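Side-chain contacts in uncharacterized protein CGL0972 (Corynebacterium glutamicum, PDB 2VQG), which probably forms anion-selective channels in the corynebacterial outer envelope as a small alpha-helical porin, and binds zinc ions: residues P15-V20 with Q79-V84; G23-G28 with A72-R77; A32-E37 with A49-G54. All blocks are in the same frame, centred on the assembly; numbering follows the deposited sequence. Where two conformers were deposited one is given.

Contact 1: P15-V20 with Q79-V84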
loop_
_atom_site.group_PDB
_atom_site.type_symbol
_atom_site.label_atom_id
_atom_site.label_comp_id
_atom_site.label_asym_id
_atom_site.label_seq_id
_atom_site.Cartn_x
_atom_site.Cartn_y
_atom_site.Cartn_z
ATOM N N PRO A 15 15.305 -10.442 -5.787
ATOM C CA PRO A 15 14.108 -11.237 -6.099
ATOM C C PRO A 15 12.858 -10.589 -5.508
ATOM O O PRO A 15 11.734 -10.895 -5.923
ATOM C CB PRO A 15 14.372 -12.577 -5.393
ATOM C CG PRO A 15 15.839 -12.616 -5.140
ATOM C CD PRO A 15 16.291 -11.204 -4.993
ATOM N N GLN A 16 13.059 -9.691 -4.550
ATOM C CA GLN A 16 11.944 -8.987 -3.949
ATOM C C GLN A 16 11.150 -8.163 -4.956
ATOM O O GLN A 16 10.002 -7.823 -4.676
ATOM C CB GLN A 16 12.388 -8.129 -2.751
ATOM C CG GLN A 16 13.671 -7.321 -2.956
ATOM C CD GLN A 16 14.158 -6.633 -1.681
ATOM O OE1 GLN A 16 13.651 -6.891 -0.585
ATOM N NE2 GLN A 16 15.158 -5.760 -1.821
ATOM N N TYR A 17 11.733 -7.831 -6.116
ATOM C CA TYR A 17 10.939 -7.086 -7.109
ATOM C C TYR A 17 10.774 -7.805 -8.454
ATOM O O TYR A 17 10.549 -7.162 -9.473
ATOM C CB TYR A 17 11.444 -5.643 -7.290
ATOM C CG TYR A 17 11.261 -4.796 -6.036
ATOM C CD1 TYR A 17 9.985 -4.428 -5.596
ATOM C CD2 TYR A 17 12.364 -4.374 -5.286
ATOM C CE1 TYR A 17 9.805 -3.654 -4.431
ATOM C CE2 TYR A 17 12.191 -3.598 -4.112
ATOM C CZ TYR A 17 10.920 -3.249 -3.700
ATOM O OH TYR A 17 10.732 -2.482 -2.551
ATOM N N ASN A 18 10.888 -9.123 -8.455
ATOM C CA ASN A 18 10.614 -9.885 -9.674
ATOM C C ASN A 18 9.090 -10.017 -9.858
ATOM O O ASN A 18 8.313 -9.607 -8.989
ATOM C CB ASN A 18 11.320 -11.240 -9.687
ATOM C CG ASN A 18 10.828 -12.185 -8.588
ATOM O OD1 ASN A 18 9.649 -12.255 -8.305
ATOM N ND2 ASN A 18 11.755 -12.920 -7.981
ATOM N N TRP A 19 8.670 -10.552 -10.995
ATOM C CA TRP A 19 7.244 -10.536 -11.337
ATOM C C TRP A 19 6.441 -11.414 -10.396
ATOM O O TRP A 19 5.245 -11.207 -10.238
ATOM C CB TRP A 19 7.046 -10.990 -12.787
ATOM C CG TRP A 19 7.383 -12.461 -13.058
ATOM C CD1 TRP A 19 8.582 -12.982 -13.467
ATOM C CD2 TRP A 19 6.465 -13.539 -13.012
ATOM N NE1 TRP A 19 8.465 -14.347 -13.673
ATOM C CE2 TRP A 19 7.173 -14.713 -13.381
ATOM C CE3 TRP A 19 5.116 -13.646 -12.636
ATOM C CZ2 TRP A 19 6.562 -15.981 -13.417
ATOM C CZ3 TRP A 19 4.494 -14.916 -12.675
ATOM C CH2 TRP A 19 5.227 -16.065 -13.066
ATOM N N VAL A 20 7.104 -12.408 -9.799
ATOM C CA VAL A 20 6.393 -13.322 -8.857
ATOM C C VAL A 20 6.113 -12.560 -7.583
ATOM O O VAL A 20 4.973 -12.540 -7.123
ATOM C CB VAL A 20 7.153 -14.613 -8.625
ATOM C CG1 VAL A 20 6.454 -15.531 -7.562
ATOM C CG2 VAL A 20 7.259 -15.362 -9.948
ATOM N N GLN A 79 4.379 0.815 -6.298
ATOM C CA GLN A 79 4.807 1.648 -7.427
ATOM C C GLN A 79 6.045 1.059 -8.084
ATOM O O GLN A 79 6.131 0.986 -9.320
ATOM C CB GLN A 79 5.055 3.090 -6.989
ATOM C CG GLN A 79 5.368 4.006 -8.161
ATOM C CD GLN A 79 5.719 5.412 -7.731
ATOM O OE1 GLN A 79 5.169 5.923 -6.750
ATOM N NE2 GLN A 79 6.630 6.057 -8.473
ATOM N N THR A 80 6.992 0.615 -7.260
ATOM C CA THR A 80 8.207 -0.028 -7.756
ATOM C C THR A 80 7.846 -1.246 -8.597
ATOM O O THR A 80 8.460 -1.493 -9.651
ATOM C CB THR A 80 9.162 -0.399 -6.600
ATOM O OG1 THR A 80 9.474 0.799 -5.861
ATOM C CG2 THR A 80 10.470 -0.967 -7.147
ATOM N N CYS A 81 6.816 -1.965 -8.154
ATOM C CA CYS A 81 6.299 -3.143 -8.861
ATOM C C CYS A 81 5.465 -2.803 -10.107
ATOM O O CYS A 81 4.934 -3.714 -10.753
ATOM C CB CYS A 81 5.457 -4.030 -7.901
ATOM S SG CYS A 81 6.424 -5.112 -6.876
ATOM N N GLY A 82 5.333 -1.507 -10.398
ATOM C CA GLY A 82 4.579 -0.983 -11.551
ATOM C C GLY A 82 3.068 -1.065 -11.431
ATOM O O GLY A 82 2.369 -1.062 -12.449
ATOM N N LEU A 83 2.566 -1.103 -10.189
ATOM C CA LEU A 83 1.144 -1.306 -9.912
ATOM C C LEU A 83 0.326 -0.017 -9.794
ATOM O O LEU A 83 -0.900 -0.040 -9.937
ATOM C CB LEU A 83 0.991 -2.150 -8.626
ATOM C CG LEU A 83 1.791 -3.460 -8.575
ATOM C CD1 LEU A 83 1.531 -4.248 -7.280
ATOM C CD2 LEU A 83 1.501 -4.336 -9.820
ATOM N N VAL A 84 0.996 1.098 -9.528
ATOM C CA VAL A 84 0.361 2.405 -9.390
ATOM C C VAL A 84 1.242 3.474 -10.036
ATOM O O VAL A 84 2.443 3.255 -10.234
ATOM C CB VAL A 84 0.073 2.784 -7.899
ATOM C CG1 VAL A 84 -0.953 1.819 -7.274
ATOM C CG2 VAL A 84 1.342 2.826 -7.067
HETATM O O HOH W 1 9.886 0.396 -3.177
#
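Tyr17 lays one face of its ring against the methyl of Thr80, and this is where the contact is tight. Thr80 CG2 sits 3.9 Å from the centroid of the Tyr17 ring and only 13° off the ring normal, a CH-pi contact over the middle of the face. The torsion of Thr80 explains it: with chi1 at -57°, OG1 stands beside the backbone N and CG2 anti to it, which sends the methyl to the ring and leaves OG1 to bond to the backbone O of Asp76 one helical turn earlier. A second group meets the ring in its plane. Cys81 SG lies 3.8 Å from Tyr17 CD1; seen from the ring centroid it stands 89° off the normal, an edge-on sulfur-aromatic contact. The same sulfur closes the disulfide with Cys22 on helix 19-31.

The looser side is polar and lies at the hydroxyl end of the ring. There a water bridges the segments, 3.1 Å from Tyr17 OH and 2.7 Å from Thr80 OG1. Just beyond Cys81, Gly82 ends helix 61-80 in a Schellman motif, while Asn18 N-caps helix 19-31, its OD1 accepting from Ala21 N and, weakly, from Val20 N. With its sulfur fixed by the disulfide at the ring edge, the contact rests on dispersion and one water bridge at the solvent side, without a direct polar bond between the segments.

Contact 2: G23-G28 with A72-R77. With ZN (zinc ion), chain J.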
loop_
_atom_site.group_PDB
_atom_site.type_symbol
_atom_site.label_atom_id
_atom_site.label_comp_id
_atom_site.label_asym_id
_atom_site.label_seq_id
_atom_site.Cartn_x
_atom_site.Cartn_y
_atom_site.Cartn_z
ATOM N N GLY A 23 3.651 -9.876 -8.383
ATOM C CA GLY A 23 2.324 -10.444 -8.657
ATOM C C GLY A 23 1.602 -10.910 -7.394
ATOM O O GLY A 23 0.369 -10.856 -7.319
ATOM N N ILE A 24 2.349 -11.441 -6.426
ATOM C CA ILE A 24 1.754 -11.766 -5.115
ATOM C C ILE A 24 1.270 -10.467 -4.429
ATOM O O ILE A 24 0.168 -10.408 -3.864
ATOM C CB ILE A 24 2.786 -12.507 -4.222
ATOM C CG1 ILE A 24 3.081 -13.875 -4.836
ATOM C CG2 ILE A 24 2.282 -12.589 -2.721
ATOM C CD1 ILE A 24 4.262 -14.614 -4.155
ATOM N N LEU A 25 2.107 -9.437 -4.464
ATOM C CA LEU A 25 1.739 -8.144 -3.905
ATOM C C LEU A 25 0.462 -7.630 -4.589
ATOM O O LEU A 25 -0.480 -7.179 -3.915
ATOM C CB LEU A 25 2.876 -7.135 -4.085
ATOM C CG LEU A 25 2.575 -5.688 -3.667
ATOM C CD1 LEU A 25 2.281 -5.636 -2.173
ATOM C CD2 LEU A 25 3.748 -4.766 -4.008
ATOM N N GLU A 26 0.422 -7.726 -5.920
ATOM C CA GLU A 26 -0.727 -7.163 -6.670
ATOM C C GLU A 26 -2.021 -7.942 -6.345
ATOM O O GLU A 26 -3.057 -7.326 -6.056
ATOM C CB GLU A 26 -0.467 -7.168 -8.170
ATOM C CG GLU A 26 -1.687 -6.639 -8.935
ATOM C CD GLU A 26 -1.451 -6.411 -10.398
ATOM O OE1 GLU A 26 -0.479 -6.913 -11.006
ATOM O OE2 GLU A 26 -2.307 -5.716 -10.971
ATOM N N GLY A 27 -1.953 -9.281 -6.381
ATOM C CA GLY A 27 -3.106 -10.127 -6.008
ATOM C C GLY A 27 -3.573 -9.799 -4.589
ATOM O O GLY A 27 -4.774 -9.588 -4.327
ATOM N N GLY A 28 -2.621 -9.717 -3.665
ATOM C CA GLY A 28 -2.981 -9.471 -2.259
ATOM C C GLY A 28 -3.648 -8.108 -2.053
ATOM O O GLY A 28 -4.617 -8.012 -1.292
ATOM N N ALA A 72 2.106 4.113 3.431
ATOM C CA ALA A 72 2.945 4.858 2.481
ATOM C C ALA A 72 4.047 3.967 1.925
ATOM O O ALA A 72 4.286 3.957 0.706
ATOM C CB ALA A 72 3.546 6.106 3.136
ATOM N N ALA A 73 4.722 3.235 2.813
ATOM C CA ALA A 73 5.813 2.342 2.414
ATOM C C ALA A 73 5.335 1.227 1.498
ATOM O O ALA A 73 6.036 0.859 0.547
ATOM C CB ALA A 73 6.497 1.755 3.641
ATOM N N LEU A 74 4.156 0.674 1.788
ATOM C CA LEU A 74 3.610 -0.407 0.968
ATOM C C LEU A 74 3.200 0.109 -0.424
ATOM O O LEU A 74 3.429 -0.563 -1.443
ATOM C CB LEU A 74 2.464 -1.109 1.723
ATOM C CG LEU A 74 1.906 -2.409 1.154
ATOM C CD1 LEU A 74 2.993 -3.423 0.822
ATOM C CD2 LEU A 74 0.851 -3.001 2.142
ATOM N N ALA A 75 2.657 1.329 -0.478
ATOM C CA ALA A 75 2.253 1.912 -1.745
ATOM C C ALA A 75 3.486 2.205 -2.575
ATOM O O ALA A 75 3.460 2.031 -3.800
ATOM C CB ALA A 75 1.434 3.175 -1.531
ATOM N N ASP A 76 4.565 2.624 -1.910
ATOM C CA ASP A 76 5.875 2.786 -2.581
ATOM C C ASP A 76 6.345 1.470 -3.223
ATOM O O ASP A 76 6.824 1.481 -4.363
ATOM C CB ASP A 76 6.954 3.272 -1.612
ATOM C CG ASP A 76 6.837 4.764 -1.289
ATOM O OD1 ASP A 76 6.025 5.463 -1.940
ATOM O OD2 ASP A 76 7.585 5.234 -0.402
ATOM N N ARG A 77 6.236 0.360 -2.486
ATOM C CA ARG A 77 6.631 -0.938 -3.026
ATOM C C ARG A 77 5.754 -1.336 -4.220
ATOM O O ARG A 77 6.270 -1.868 -5.211
ATOM C CB ARG A 77 6.686 -2.009 -1.928
ATOM C CG ARG A 77 7.625 -1.587 -0.788
ATOM C CD ARG A 77 7.956 -2.702 0.198
ATOM N NE ARG A 77 6.839 -3.060 1.068
ATOM C CZ ARG A 77 6.565 -2.494 2.245
ATOM N NH1 ARG A 77 7.314 -1.511 2.729
ATOM N NH2 ARG A 77 5.531 -2.927 2.945
HETATM ZN ZN ZN J . -2.480 -5.525 -12.876
#
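Leu25 of helix 19-31 reaches across to Leu74 and Arg77 of helix 61-80, a helix-helix packing contact within the all-alpha fold of this porin family. The backbones stay well apart: the nearest CA atoms, those of Leu25 and Arg77, are 8.8 Å from each other, and side-chain ends span the gap.

The apolar interactions come first. Leu25 CD1 and Leu74 CD1 approach to 3.8 Å, methyl against methyl, as the two side chains run past each other in opposite directions. Leu25 has CG anti to the backbone N (chi1 174°), which carries its fork out toward helix 61-80. The other branch ends over main chain: Leu25 CD2 is 4.0 Å from Arg77 C, so it rests on the carbonyl group at that turn. Around this pair, Cys81 also packs on Leu25, and Ile48 of helix 41-52 on Leu74, bringing a third helix to the contact.

The polar side chains do not bond across the two segments. Asp76 OD1 instead accepts a hydrogen bond from Asn41 ND2, tying helix 61-80 to the start of helix 41-52.

Metal binding involves neither of the contact's leucines, Leu25 and Leu74. The Glu26 chain is extended beyond CG, and its carboxylate binds a zinc ion that has two further ligand atoms from outside the two segments. It does so through one oxygen: OE2 lies 1.9 Å from the metal, whereas Glu26 OE1 remains 3.1 Å from it.

Contact 3: A32-E37 with A49-G54. With ZN (zinc ion), chain O; ZN (zinc ion), chain K.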
loop_
_atom_site.group_PDB
_atom_site.type_symbol
_atom_site.label_atom_id
_atom_site.label_comp_id
_atom_site.label_asym_id
_atom_site.label_seq_id
_atom_site.Cartn_x
_atom_site.Cartn_y
_atom_site.Cartn_z
ATOM N N ALA A 32 -7.508 -7.499 -0.935
ATOM C CA ALA A 32 -7.727 -6.656 0.236
ATOM C C ALA A 32 -8.621 -5.445 -0.071
ATOM O O ALA A 32 -9.020 -4.708 0.860
ATOM C CB ALA A 32 -6.386 -6.191 0.807
ATOM N N GLY A 33 -8.943 -5.245 -1.343
ATOM C CA GLY A 33 -9.840 -4.167 -1.771
ATOM C C GLY A 33 -9.227 -2.774 -1.768
ATOM O O GLY A 33 -9.956 -1.790 -1.669
ATOM N N VAL A 34 -7.896 -2.686 -1.859
ATOM C CA VAL A 34 -7.198 -1.389 -1.798
ATOM C C VAL A 34 -6.588 -0.956 -3.134
ATOM O O VAL A 34 -6.430 0.242 -3.394
ATOM C CB VAL A 34 -6.114 -1.320 -0.679
ATOM C CG1 VAL A 34 -6.735 -1.440 0.722
ATOM C CG2 VAL A 34 -5.003 -2.392 -0.875
ATOM N N LEU A 35 -6.270 -1.915 -3.998
ATOM C CA LEU A 35 -5.680 -1.585 -5.296
ATOM C C LEU A 35 -6.721 -1.550 -6.392
ATOM O O LEU A 35 -7.536 -2.483 -6.497
ATOM C CB LEU A 35 -4.589 -2.604 -5.664
ATOM C CG LEU A 35 -3.842 -2.441 -6.994
ATOM C CD1 LEU A 35 -3.029 -1.164 -7.031
ATOM C CD2 LEU A 35 -2.933 -3.645 -7.159
ATOM N N GLU A 36 -6.675 -0.481 -7.191
ATOM C CA GLU A 36 -7.491 -0.345 -8.398
ATOM C C GLU A 36 -6.763 0.323 -9.577
ATOM O O GLU A 36 -5.583 0.678 -9.488
ATOM C CB GLU A 36 -8.772 0.409 -8.093
ATOM C CG GLU A 36 -8.582 1.885 -7.784
ATOM C CD GLU A 36 -9.830 2.481 -7.188
ATOM O OE1 GLU A 36 -10.603 1.707 -6.559
ATOM O OE2 GLU A 36 -10.052 3.714 -7.339
ATOM N N GLU A 37 -7.518 0.515 -10.659
ATOM C CA GLU A 37 -7.016 0.941 -11.945
ATOM C C GLU A 37 -6.773 2.453 -12.013
ATOM O O GLU A 37 -7.569 3.247 -11.500
ATOM C CB GLU A 37 -8.028 0.529 -13.012
ATOM C CG GLU A 37 -7.489 0.527 -14.416
ATOM C CD GLU A 37 -6.299 -0.385 -14.551
ATOM O OE1 GLU A 37 -6.305 -1.459 -13.905
ATOM O OE2 GLU A 37 -5.355 -0.021 -15.289
ATOM N N ALA A 49 -4.295 2.799 4.372
ATOM C CA ALA A 49 -4.456 3.413 5.701
ATOM C C ALA A 49 -5.899 3.320 6.207
ATOM O O ALA A 49 -6.143 3.036 7.382
ATOM C CB ALA A 49 -3.995 4.911 5.666
ATOM N N ALA A 50 -6.856 3.578 5.324
ATOM C CA ALA A 50 -8.264 3.531 5.701
ATOM C C ALA A 50 -8.628 2.128 6.211
ATOM O O ALA A 50 -9.316 1.991 7.234
ATOM C CB ALA A 50 -9.128 3.924 4.556
ATOM N N LYS A 51 -8.140 1.096 5.513
ATOM C CA LYS A 51 -8.434 -0.283 5.919
ATOM C C LYS A 51 -7.621 -0.722 7.148
ATOM O O LYS A 51 -7.999 -1.691 7.831
ATOM C CB LYS A 51 -8.192 -1.256 4.761
ATOM C CG LYS A 51 -9.075 -1.038 3.535
ATOM C CD LYS A 51 -10.521 -1.315 3.834
ATOM C CE LYS A 51 -11.383 -1.236 2.551
ATOM N NZ LYS A 51 -11.323 -2.501 1.789
ATOM N N GLY A 52 -6.513 -0.034 7.418
ATOM C CA GLY A 52 -5.716 -0.333 8.617
ATOM C C GLY A 52 -6.253 0.322 9.889
ATOM O O GLY A 52 -5.827 -0.019 10.996
ATOM N N GLU A 53 -7.190 1.251 9.742
ATOM C CA GLU A 53 -7.793 1.928 10.902
ATOM C C GLU A 53 -8.600 0.950 11.741
ATOM O O GLU A 53 -9.154 -0.018 11.225
ATOM C CB GLU A 53 -8.677 3.088 10.463
ATOM C CG GLU A 53 -7.887 4.287 9.993
ATOM C CD GLU A 53 -8.800 5.470 9.624
ATOM O OE1 GLU A 53 -9.629 5.864 10.458
ATOM O OE2 GLU A 53 -8.679 5.995 8.502
ATOM N N GLY A 54 -8.632 1.190 13.047
ATOM C CA GLY A 54 -9.408 0.341 13.952
ATOM C C GLY A 54 -9.217 0.858 15.350
ATOM O O GLY A 54 -8.718 1.988 15.548
HETATM ZN ZN ZN O . -11.828 3.372 -5.795
HETATM ZN ZN ZN K . -3.727 -1.538 -15.089
HETATM O O HOH W 2 -12.292 5.530 -6.855
#
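Lys51 reaches from the last turn of helix 41-52 to the loop that follows helix 19-31, and its aliphatic and charged parts meet different groups there. Its CB points toward the loop and begins the approach without a close partner in it. At CG the chain touches: Lys51 CG lies 3.7 Å from Val34 CG1, and the two side chains pass in opposite directions. Bends at chi2 (-66°) and chi4 (82°) then turn the chain, with CD and CE spanning the interval, until the ammonium group arrives beside the carbonyls of the loop. NZ donates a weak hydrogen bond to Ala32 O at 3.3 Å, and the next carbonyl oxygen, Gly33 O, is 3.8 Å from NZ.

The carbonyls are presented by a helix end. Gly33, with positive phi (75°), closes helix 19-31 in a Schellman motif. Val34 is the buried member, packing also on Leu29, Leu44, Ala47 and Ile48, whereas Lys51 lies on the surface.

Farther along the loop, Glu36 chelates a zinc ion with both carboxylate oxygens, OE1 at 2.2 Å and OE2 at 2.4 Å from the metal, with a water as another ligand. Glu37 OE2 holds a different zinc ion at 2.2 Å. The chemistry implies an apolar anchor at Val34 and a weak polar tether, in which the lysine charge would probably be favoured by the carbonyl-rich C-terminal end of helix 19-31.

In the fold
Contact 2 joins helix 19-31 to helix 61-80, and contact 1 joins the lead-in to the first with the end of the second. Their centres are about 8 Å apart, and they meet directly: Cys81 SG lies 3.9 Å from Leu25 CD2, and Tyr17 OH is 3.7 Å from Arg77 CG. Contact 3, nested in sequence inside both, is centred about 11 Å from contact 2 and about 19 Å from contact 1. Leu35 bridges the set, its CD2 3.7 Å from Glu26 CG and its CD1 3.6 Å from Val84 CG1. Beside the touching residues, segments 15-20 and 23-28 carry the detergent-pocket residues Trp19, Val20, Gly23 and Ile24, and segments 23-28 and 32-37 the zinc ligands.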